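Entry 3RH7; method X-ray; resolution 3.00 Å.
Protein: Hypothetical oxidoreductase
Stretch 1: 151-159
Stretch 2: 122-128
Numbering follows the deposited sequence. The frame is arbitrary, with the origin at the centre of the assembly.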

ATOM      1  N   PHE A 151     -20.803  -6.287  -5.670  1.00 56.23           N
ATOM      2  CA  PHE A 151     -19.406  -6.425  -5.246  1.00 53.71           C
ATOM      3  C   PHE A 151     -19.144  -7.793  -4.599  1.00 59.80           C
ATOM      4  O   PHE A 151     -20.079  -8.535  -4.252  1.00 59.68           O
ATOM      5  CB  PHE A 151     -18.976  -5.285  -4.293  1.00 52.76           C
ATOM      6  CG  PHE A 151     -19.623  -5.307  -2.930  1.00 53.38           C
ATOM      7  CD1 PHE A 151     -20.857  -4.690  -2.715  1.00 57.31           C
ATOM      8  CD2 PHE A 151     -19.002  -5.933  -1.857  1.00 51.24           C
ATOM      9  CE1 PHE A 151     -21.460  -4.719  -1.454  1.00 56.99           C
ATOM     10  CE2 PHE A 151     -19.594  -5.940  -0.597  1.00 53.78           C
ATOM     11  CZ  PHE A 151     -20.828  -5.354  -0.409  1.00 53.54           C
ATOM     12  N   GLU A 152     -17.854  -8.106  -4.421  1.00 57.02           N
ATOM     13  CA  GLU A 152     -17.415  -9.336  -3.778  1.00 58.16           C
ATOM     14  C   GLU A 152     -16.062  -9.100  -3.182  1.00 60.87           C
ATOM     15  O   GLU A 152     -15.260  -8.380  -3.768  1.00 60.52           O
ATOM     16  CB  GLU A 152     -17.376 -10.493  -4.770  1.00 60.95           C
ATOM     17  CG  GLU A 152     -17.708 -11.839  -4.176  1.00 74.23           C
ATOM     18  CD  GLU A 152     -18.241 -12.786  -5.236  1.00100.35           C
ATOM     19  OE1 GLU A 152     -17.440 -13.232  -6.092  1.00104.74           O
ATOM     20  OE2 GLU A 152     -19.468 -13.041  -5.241  1.00 87.57           O
ATOM     21  N   ASN A 153     -15.812  -9.682  -2.011  1.00 56.35           N
ATOM     22  CA  ASN A 153     -14.546  -9.542  -1.294  1.00 53.50           C
ATOM     23  C   ASN A 153     -14.081 -10.925  -0.783  1.00 57.56           C
ATOM     24  O   ASN A 153     -14.657 -11.493   0.167  1.00 57.48           O
ATOM     25  CB  ASN A 153     -14.698  -8.510  -0.160  1.00 44.87           C
ATOM     26  CG  ASN A 153     -13.779  -8.627   1.055  1.00 56.45           C
ATOM     27  OD1 ASN A 153     -12.577  -8.830   0.938  1.00 52.17           O
ATOM     28  ND2 ASN A 153     -14.313  -8.400   2.267  1.00 41.28           N
ATOM     29  N   SER A 154     -13.083 -11.498  -1.486  1.00 52.73           N
ATOM     30  CA  SER A 154     -12.396 -12.719  -1.058  1.00 52.27           C
ATOM     31  C   SER A 154     -11.377 -12.260  -0.038  1.00 60.57           C
ATOM     32  O   SER A 154     -10.898 -11.119  -0.132  1.00 62.82           O
ATOM     33  CB  SER A 154     -11.714 -13.392  -2.236  1.00 51.61           C
ATOM     34  OG  SER A 154     -10.747 -12.546  -2.831  1.00 51.76           O
ATOM     35  N   GLY A 155     -11.031 -13.081   0.929  1.00 55.93           N
ATOM     36  CA  GLY A 155     -10.062 -12.606   1.919  1.00 54.07           C
ATOM     37  C   GLY A 155      -8.696 -12.307   1.338  1.00 54.00           C
ATOM     38  O   GLY A 155      -7.882 -11.640   1.990  1.00 56.45           O
ATOM     39  N   LEU A 156      -8.480 -12.754   0.072  1.00 44.56           N
ATOM     40  CA  LEU A 156      -7.261 -12.667  -0.730  1.00 42.18           C
ATOM     41  C   LEU A 156      -6.533 -11.353  -0.576  1.00 50.06           C
ATOM     42  O   LEU A 156      -7.147 -10.274  -0.654  1.00 49.97           O
ATOM     43  CB  LEU A 156      -7.544 -12.902  -2.217  1.00 41.04           C
ATOM     44  CG  LEU A 156      -7.988 -14.296  -2.620  1.00 43.69           C
ATOM     45  CD1 LEU A 156      -8.191 -14.389  -4.104  1.00 43.90           C
ATOM     46  CD2 LEU A 156      -7.045 -15.359  -2.128  1.00 40.85           C
ATOM     47  N   ASN A 157      -5.215 -11.460  -0.348  1.00 48.22           N
ATOM     48  CA  ASN A 157      -4.325 -10.319  -0.214  1.00 48.65           C
ATOM     49  C   ASN A 157      -4.194  -9.664  -1.534  1.00 53.44           C
ATOM     50  O   ASN A 157      -4.092 -10.347  -2.556  1.00 52.58           O
ATOM     51  CB  ASN A 157      -2.954 -10.749   0.286  1.00 55.21           C
ATOM     52  CG  ASN A 157      -2.940 -11.235   1.711  1.00 68.62           C
ATOM     53  OD1 ASN A 157      -3.629 -10.687   2.596  1.00 54.98           O
ATOM     54  ND2 ASN A 157      -2.147 -12.275   1.942  1.00 47.51           N
ATOM     55  N   GLY A 158      -4.214  -8.348  -1.530  1.00 51.54           N
ATOM     56  CA  GLY A 158      -4.130  -7.612  -2.777  1.00 51.59           C
ATOM     57  C   GLY A 158      -2.725  -7.311  -3.215  1.00 54.22           C
ATOM     58  O   GLY A 158      -1.805  -7.242  -2.388  1.00 53.80           O
ATOM     59  N   LEU A 159      -2.559  -7.140  -4.537  1.00 50.45           N
ATOM     60  CA  LEU A 159      -1.300  -6.706  -5.156  1.00 48.87           C
ATOM     61  C   LEU A 159      -1.162  -5.264  -4.781  1.00 52.98           C
ATOM     62  O   LEU A 159      -2.192  -4.553  -4.723  1.00 54.39           O
ATOM     63  CB  LEU A 159      -1.336  -6.896  -6.691  1.00 48.60           C
ATOM     64  CG  LEU A 159      -0.143  -6.389  -7.511  1.00 52.00           C
ATOM     65  CD1 LEU A 159       1.083  -7.304  -7.374  1.00 50.49           C
ATOM     66  CD2 LEU A 159      -0.511  -6.288  -8.966  1.00 55.19           C
TER
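Stretch 2 (122-128) SDVAAWF

A short run of backbone pairing can define the register of two neighbouring strands, and side chains then extend the contact past the point where the pairing stops. The hypothetical oxidoreductase of entry 3RH7 illustrates this. Residues 126-128 form an extended strand that runs antiparallel to the strand that includes Phe151 and Glu152, with an angle of 172° between their N-to-C directions and a closest approach of 4.8 Å between axes; residues 122-125, which precede it, are loop. Together the two stretches bury 510 Å².

Phe151 faces Phe128 in a non-hydrogen-bonded pair, with 4.3 Å between the CA atoms. Both side chains leave on the same side of the sheet, and CB of Phe151 lies 3.5 Å from CD2 of Phe128, although the end of the Phe151 side chain leads away while that of Phe128 comes nearer. The backbone takes part as well: CA of Phe151 is 3.2 Å from O of Trp127, a CA-H...O contact typical of close antiparallel strands.

The two backbone hydrogen bonds of the strands lie at Glu152, in the hydrogen-bonded pair with Trp127. Its N donates to Trp127 O at 3.0 Å, and its O accepts from Trp127 N at 3.1 Å; the same Glu152 O lies 3.2 Å from CA of Ala126. Both side chains project to the sheet side opposite the two phenylalanines and reinforce the pairing. Trp127 has chi1 in the p well, and Glu152 CB sits over one face of its indole, 3.7 Å from the centroid of the five-membered ring. Further out, Trp127 NE1 donates to Glu152 OE1 at 3.3 Å.

From Asn153 onward the ladder of backbone pairing gives out, though the contact continues. Its CA is 4.3 Å from CB of Ala126, a modest approach. At Ser154 the side chain takes over: in the p rotamer, OG donates to Val124 O at 2.8 Å, whereas the backbone bond from Ser154 N to Ala125 O is weak, at 3.5 Å and 122°. Gly155 makes no contact.

Beyond this turn, packing replaces hydrogen bonding. The CA-to-CB bond of Leu156 points toward stretch 2, and its CD1 reaches the loop backbone, 3.4 Å from Val124 O and 3.5 Å from Asp123 O. Leu156 O, meanwhile, lies 3.5 Å from CB of Ala125. The CA-to-CB bond of Asn157 points away, but Gly158 returns to the same methyl group, its CA 3.8 Å from Ala125 CB. Leu159 lies beyond the contact.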

ATOM      1  N   SER A 122     -11.212 -13.459 -12.274  1.00 55.89           N
ATOM      2  CA  SER A 122     -11.202 -14.472 -11.228  1.00 55.45           C
ATOM      3  C   SER A 122      -9.942 -14.352 -10.366  1.00 57.50           C
ATOM      4  O   SER A 122      -8.964 -13.701 -10.749  1.00 54.98           O
ATOM      5  CB  SER A 122     -11.344 -15.873 -11.819  1.00 60.44           C
ATOM      6  OG  SER A 122     -10.319 -16.101 -12.766  1.00 70.96           O
ATOM      7  N   ASP A 123     -10.013 -14.923  -9.156  1.00 55.27           N
ATOM      8  CA  ASP A 123      -8.940 -14.922  -8.157  1.00 54.49           C
ATOM      9  C   ASP A 123      -8.525 -13.475  -7.743  1.00 55.83           C
ATOM     10  O   ASP A 123      -7.396 -13.269  -7.291  1.00 56.91           O
ATOM     11  CB  ASP A 123      -7.716 -15.755  -8.628  1.00 56.65           C
ATOM     12  CG  ASP A 123      -8.060 -17.068  -9.344  1.00 71.98           C
ATOM     13  OD1 ASP A 123      -8.831 -17.878  -8.771  1.00 70.92           O
ATOM     14  OD2 ASP A 123      -7.561 -17.277 -10.485  1.00 81.31           O
ATOM     15  N   VAL A 124      -9.449 -12.488  -7.846  1.00 48.07           N
ATOM     16  CA  VAL A 124      -9.142 -11.104  -7.479  1.00 44.91           C
ATOM     17  C   VAL A 124      -9.297 -10.943  -5.981  1.00 51.24           C
ATOM     18  O   VAL A 124      -9.914 -11.787  -5.342  1.00 52.33           O
ATOM     19  CB  VAL A 124      -9.957 -10.050  -8.267  1.00 46.93           C
ATOM     20  CG1 VAL A 124      -9.676 -10.141  -9.752  1.00 46.70           C
ATOM     21  CG2 VAL A 124     -11.454 -10.130  -7.990  1.00 47.11           C
ATOM     22  N   ALA A 125      -8.733  -9.872  -5.415  1.00 49.04           N
ATOM     23  CA  ALA A 125      -8.799  -9.570  -3.979  1.00 48.14           C
ATOM     24  C   ALA A 125     -10.193  -9.050  -3.604  1.00 51.91           C
ATOM     25  O   ALA A 125     -10.618  -9.216  -2.453  1.00 51.01           O
ATOM     26  CB  ALA A 125      -7.730  -8.543  -3.609  1.00 47.64           C
ATOM     27  N   ALA A 126     -10.885  -8.414  -4.596  1.00 48.51           N
ATOM     28  CA  ALA A 126     -12.218  -7.787  -4.549  1.00 48.61           C
ATOM     29  C   ALA A 126     -12.578  -7.183  -5.902  1.00 54.35           C
ATOM     30  O   ALA A 126     -11.700  -6.710  -6.625  1.00 53.65           O
ATOM     31  CB  ALA A 126     -12.268  -6.691  -3.486  1.00 48.42           C
ATOM     32  N   TRP A 127     -13.873  -7.173  -6.231  1.00 52.51           N
ATOM     33  CA  TRP A 127     -14.391  -6.574  -7.468  1.00 53.17           C
ATOM     34  C   TRP A 127     -15.675  -5.797  -7.180  1.00 57.67           C
ATOM     35  O   TRP A 127     -16.417  -6.133  -6.244  1.00 57.92           O
ATOM     36  CB  TRP A 127     -14.597  -7.588  -8.605  1.00 52.96           C
ATOM     37  CG  TRP A 127     -15.581  -8.693  -8.332  1.00 55.40           C
ATOM     38  CD1 TRP A 127     -15.287  -9.986  -8.020  1.00 58.74           C
ATOM     39  CD2 TRP A 127     -17.011  -8.627  -8.454  1.00 56.19           C
ATOM     40  NE1 TRP A 127     -16.446 -10.733  -7.942  1.00 58.99           N
ATOM     41  CE2 TRP A 127     -17.516  -9.920  -8.194  1.00 60.33           C
ATOM     42  CE3 TRP A 127     -17.918  -7.598  -8.756  1.00 58.26           C
ATOM     43  CZ2 TRP A 127     -18.886 -10.214  -8.214  1.00 60.44           C
ATOM     44  CZ3 TRP A 127     -19.282  -7.881  -8.739  1.00 60.65           C
ATOM     45  CH2 TRP A 127     -19.750  -9.179  -8.490  1.00 61.40           C
ATOM     46  N   PHE A 128     -15.934  -4.759  -7.994  1.00 53.46           N
ATOM     47  CA  PHE A 128     -17.079  -3.868  -7.868  1.00 53.20           C
ATOM     48  C   PHE A 128     -17.726  -3.568  -9.221  1.00 61.86           C
ATOM     49  O   PHE A 128     -17.081  -2.976 -10.081  1.00 62.24           O
ATOM     50  CB  PHE A 128     -16.641  -2.538  -7.218  1.00 53.06           C
ATOM     51  CG  PHE A 128     -15.977  -2.654  -5.870  1.00 52.22           C
ATOM     52  CD1 PHE A 128     -14.592  -2.807  -5.765  1.00 54.57           C
ATOM     53  CD2 PHE A 128     -16.720  -2.579  -4.709  1.00 53.30           C
ATOM     54  CE1 PHE A 128     -13.976  -2.947  -4.518  1.00 53.97           C
ATOM     55  CE2 PHE A 128     -16.111  -2.723  -3.461  1.00 55.67           C
ATOM     56  CZ  PHE A 128     -14.740  -2.907  -3.375  1.00 52.96           C
TER